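Local atomic coordinates of eukaryotic Translation Initiation 4E (Schistosoma mansoni, PDB entry 3HXI), a protein that binds the 7-methylguanosine cap of mRNA, probably recruiting the message to the ribosome for translation initiation. Residues Leu20-Lys25 / Cys32-Ala37. Numbering follows the deposited sequence.
Sequences LFQFRK and CLEKVA. With GTG (7-methyl-guanosine-5'-triphosphate-5'-guanosine), chain C.
The carbonyl oxygen of Cys32 is held by the backbone of Gln22, whose N-H points almost straight at it (171°) with Gln22 N and Cys32 O 2.9 Å apart. Phe21 CA lends the same oxygen a weaker C-H...O contact. Leu20 and Glu34 then form a hydrogen-bonded antiparallel pair: Glu34 N donates to Leu20 O at 2.9 Å and Leu20 N to Glu34 O at 3.0 Å. Phe21 and Leu33 make the adjoining non-hydrogen-bonded pair.

On the face bearing Phe21 and Leu33, the Phe21 ring, its CG anti to the backbone N (chi1 176°), receives Cys32 CB over one face in a CH-pi contact, CB lying 3.5 Å from Phe21 CE1. Leu33 CD2 sits at the edge of the same ring, near its plane. These residues belong to the beta hairpin of strands 11-21 and 33-41, which forms one margin of the curved antiparallel eIF4E sheet, and its loop end borders the cap site. The ribose of the second guanosine rests here: Phe21 CE2 is 3.5 Å from GTG O4E, while GTG O2E lies over one face of the Phe23 ring. Cys32 SG approaches the base of that guanosine, 3.8 Å from GTG N2B.

On the other face of the hairpin, Leu20 and Val36 cross at about a right angle, Leu20 CD1 meeting Val36 CG1 at 3.6 Å. Val36 and Ala37 both pair with Tyr18 in a classic beta bulge. Beyond the strand pairing, Arg24 bends back at chi2 and chi3, and its NH2 donates to Gln22 O at 2.7 Å.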
loop_
_atom_site.group_PDB
_atom_site.type_symbol
_atom_site.label_atom_id
_atom_site.label_comp_id
_atom_site.label_asym_id
_atom_site.label_seq_id
_atom_site.Cartn_x
_atom_site.Cartn_y
_atom_site.Cartn_z
ATOM N N LEU A 20 -6.319 7.433 7.640
ATOM C CA LEU A 20 -5.302 7.672 8.661
ATOM C C LEU A 20 -5.571 6.808 9.860
ATOM O O LEU A 20 -6.694 6.769 10.364
ATOM C CB LEU A 20 -5.334 9.142 9.119
ATOM C CG LEU A 20 -5.494 10.193 8.019
ATOM C CD1 LEU A 20 -5.549 11.596 8.632
ATOM C CD2 LEU A 20 -4.371 10.107 6.963
ATOM N N PHE A 21 -4.536 6.117 10.324
ATOM C CA PHE A 21 -4.591 5.403 11.593
ATOM C C PHE A 21 -3.984 6.281 12.687
ATOM O O PHE A 21 -2.808 6.598 12.643
ATOM C CB PHE A 21 -3.824 4.064 11.515
ATOM C CG PHE A 21 -3.783 3.337 12.827
ATOM C CD1 PHE A 21 -4.757 2.397 13.136
ATOM C CD2 PHE A 21 -2.811 3.637 13.773
ATOM C CE1 PHE A 21 -4.750 1.749 14.364
ATOM C CE2 PHE A 21 -2.791 2.985 14.999
ATOM C CZ PHE A 21 -3.782 2.056 15.304
ATOM N N GLN A 22 -4.781 6.673 13.671
ATOM C CA GLN A 22 -4.243 7.471 14.775
ATOM C C GLN A 22 -4.625 6.867 16.095
ATOM O O GLN A 22 -5.813 6.819 16.424
ATOM C CB GLN A 22 -4.778 8.896 14.700
ATOM C CG GLN A 22 -4.359 9.679 13.459
ATOM C CD GLN A 22 -5.175 10.944 13.297
ATOM O OE1 GLN A 22 -6.371 10.884 13.044
ATOM N NE2 GLN A 22 -4.529 12.092 13.440
ATOM N N PHE A 23 -3.635 6.397 16.854
ATOM C CA PHE A 23 -3.931 5.723 18.115
ATOM C C PHE A 23 -4.374 6.727 19.172
ATOM O O PHE A 23 -3.715 7.739 19.393
ATOM C CB PHE A 23 -2.747 4.921 18.665
ATOM C CG PHE A 23 -2.882 4.589 20.136
ATOM C CD1 PHE A 23 -3.728 3.558 20.558
ATOM C CD2 PHE A 23 -2.189 5.318 21.096
ATOM C CE1 PHE A 23 -3.882 3.257 21.909
ATOM C CE2 PHE A 23 -2.331 5.023 22.454
ATOM C CZ PHE A 23 -3.182 3.984 22.857
ATOM N N ARG A 24 -5.503 6.429 19.801
ATOM C CA ARG A 24 -5.873 7.062 21.055
ATOM C C ARG A 24 -6.251 5.974 22.048
ATOM O O ARG A 24 -6.771 4.908 21.663
ATOM C CB ARG A 24 -7.010 8.076 20.868
ATOM C CG ARG A 24 -6.594 9.349 20.112
ATOM C CD ARG A 24 -6.824 9.207 18.603
ATOM N NE ARG A 24 -8.239 9.352 18.267
ATOM C CZ ARG A 24 -8.825 8.869 17.169
ATOM N NH1 ARG A 24 -10.121 9.076 16.988
ATOM N NH2 ARG A 24 -8.131 8.190 16.247
ATOM N N LYS A 25 -5.949 6.251 23.318
ATOM C CA LYS A 25 -6.230 5.354 24.435
ATOM C C LYS A 25 -7.688 4.927 24.469
ATOM O O LYS A 25 -8.590 5.733 24.221
ATOM C CB LYS A 25 -5.842 6.021 25.742
ATOM N N CYS A 32 -9.478 3.383 15.431
ATOM C CA CYS A 32 -8.407 4.363 15.269
ATOM C C CYS A 32 -8.216 4.754 13.808
ATOM O O CYS A 32 -7.469 5.693 13.518
ATOM C CB CYS A 32 -7.080 3.844 15.828
ATOM S SG CYS A 32 -7.031 3.564 17.626
ATOM N N LEU A 33 -8.900 4.036 12.919
ATOM C CA LEU A 33 -8.879 4.298 11.480
ATOM C C LEU A 33 -9.936 5.317 11.109
ATOM O O LEU A 33 -11.075 5.255 11.605
ATOM C CB LEU A 33 -9.163 3.022 10.702
ATOM C CG LEU A 33 -8.062 1.976 10.687
ATOM C CD1 LEU A 33 -8.637 0.635 10.235
ATOM C CD2 LEU A 33 -6.893 2.407 9.799
ATOM N N GLU A 34 -9.589 6.247 10.231
ATOM C CA GLU A 34 -10.637 7.143 9.714
ATOM C C GLU A 34 -10.429 7.441 8.253
ATOM O O GLU A 34 -9.306 7.659 7.831
ATOM C CB GLU A 34 -10.753 8.434 10.537
ATOM C CG GLU A 34 -9.630 9.435 10.354
ATOM C CD GLU A 34 -9.585 10.501 11.449
ATOM O OE1 GLU A 34 -10.127 10.292 12.562
ATOM O OE2 GLU A 34 -8.985 11.556 11.190
ATOM N N LYS A 35 -11.525 7.431 7.501
ATOM C CA LYS A 35 -11.480 7.625 6.059
ATOM C C LYS A 35 -11.439 9.110 5.760
ATOM O O LYS A 35 -12.399 9.829 6.044
ATOM C CB LYS A 35 -12.715 7.009 5.388
ATOM C CG LYS A 35 -12.545 6.806 3.850
ATOM C CD LYS A 35 -13.862 6.392 3.152
ATOM C CE LYS A 35 -14.359 5.018 3.582
ATOM N NZ LYS A 35 -15.716 4.746 3.009
ATOM N N VAL A 36 -10.346 9.571 5.172
ATOM C CA VAL A 36 -10.189 11.008 4.896
ATOM C C VAL A 36 -10.427 11.386 3.432
ATOM O O VAL A 36 -10.526 12.569 3.116
ATOM C CB VAL A 36 -8.831 11.550 5.402
ATOM C CG1 VAL A 36 -8.747 11.444 6.925
ATOM C CG2 VAL A 36 -7.648 10.827 4.725
ATOM N N ALA A 37 -10.524 10.390 2.548
ATOM C CA ALA A 37 -10.861 10.630 1.142
ATOM C C ALA A 37 -11.186 9.356 0.372
ATOM O O ALA A 37 -10.742 8.261 0.739
ATOM C CB ALA A 37 -9.755 11.422 0.445
HETATM P PA GTG C . 1.225 -3.036 13.514
HETATM O O1A GTG C . 0.978 -1.575 13.776
HETATM O O2A GTG C . 1.229 -3.606 12.112
HETATM O O3A GTG C . 2.554 -3.574 14.236
HETATM P PB GTG C . 3.743 -2.763 14.913
HETATM O O1B GTG C . 4.317 -1.737 13.967
HETATM O O2B GTG C . 4.657 -3.824 15.516
HETATM O O3B GTG C . 2.966 -2.071 16.139
HETATM N N9A GTG C . -3.811 -4.810 13.975
HETATM C C8A GTG C . -3.082 -4.482 12.903
HETATM N N7A GTG C . -3.823 -4.696 11.793
HETATM C C7X GTG C . -3.335 -4.436 10.415
HETATM C C5A GTG C . -5.012 -5.159 12.188
HETATM C C6A GTG C . -6.145 -5.542 11.462
HETATM O O6A GTG C . -6.203 -5.495 10.211
HETATM N N1A GTG C . -7.215 -6.001 12.157
HETATM C C2A GTG C . -7.177 -6.053 13.527
HETATM N N2A GTG C . -8.227 -6.498 14.240
HETATM N N3A GTG C . -6.080 -5.677 14.222
HETATM C C4A GTG C . -5.002 -5.223 13.560
HETATM O O5D GTG C . 0.084 -3.816 14.288
HETATM C C5D GTG C . -0.061 -3.615 15.690
HETATM C C4D GTG C . -1.285 -4.359 16.175
HETATM O O4D GTG C . -2.437 -3.746 15.615
HETATM C C3D GTG C . -1.343 -5.807 15.733
HETATM O O3D GTG C . -0.558 -6.642 16.582
HETATM C C2D GTG C . -2.823 -6.090 15.825
HETATM O O2D GTG C . -3.182 -6.367 17.187
HETATM C C1D GTG C . -3.426 -4.754 15.406
HETATM P PG GTG C . 3.532 -0.947 17.139
HETATM O O1G GTG C . 4.702 -0.198 16.586
HETATM O O2G GTG C . 3.619 -1.555 18.528
HETATM O O5E GTG C . 2.263 0.039 17.149
HETATM C C5E GTG C . 1.978 0.853 16.013
HETATM C C4E GTG C . 0.799 1.757 16.311
HETATM O O4E GTG C . -0.358 0.945 16.534
HETATM C C3E GTG C . 0.980 2.572 17.578
HETATM O O3E GTG C . 0.205 3.772 17.419
HETATM C C2E GTG C . 0.329 1.730 18.667
HETATM O O2E GTG C . -0.130 2.513 19.782
HETATM C C1E GTG C . -0.830 1.130 17.883
HETATM N N9B GTG C . -1.346 -0.180 18.326
HETATM C C8B GTG C . -0.377 -1.250 18.297
HETATM N N7B GTG C . -1.199 -2.377 18.727
HETATM C C5B GTG C . -2.477 -1.932 18.917
HETATM C C6B GTG C . -3.727 -2.593 19.331
HETATM O O6B GTG C . -3.686 -3.829 19.575
HETATM N N1B GTG C . -4.850 -1.828 19.445
HETATM C C2B GTG C . -4.847 -0.478 19.170
HETATM N N2B GTG C . -5.975 0.266 19.278
HETATM N N3B GTG C . -3.731 0.186 18.780
HETATM C C4B GTG C . -2.572 -0.488 18.636
#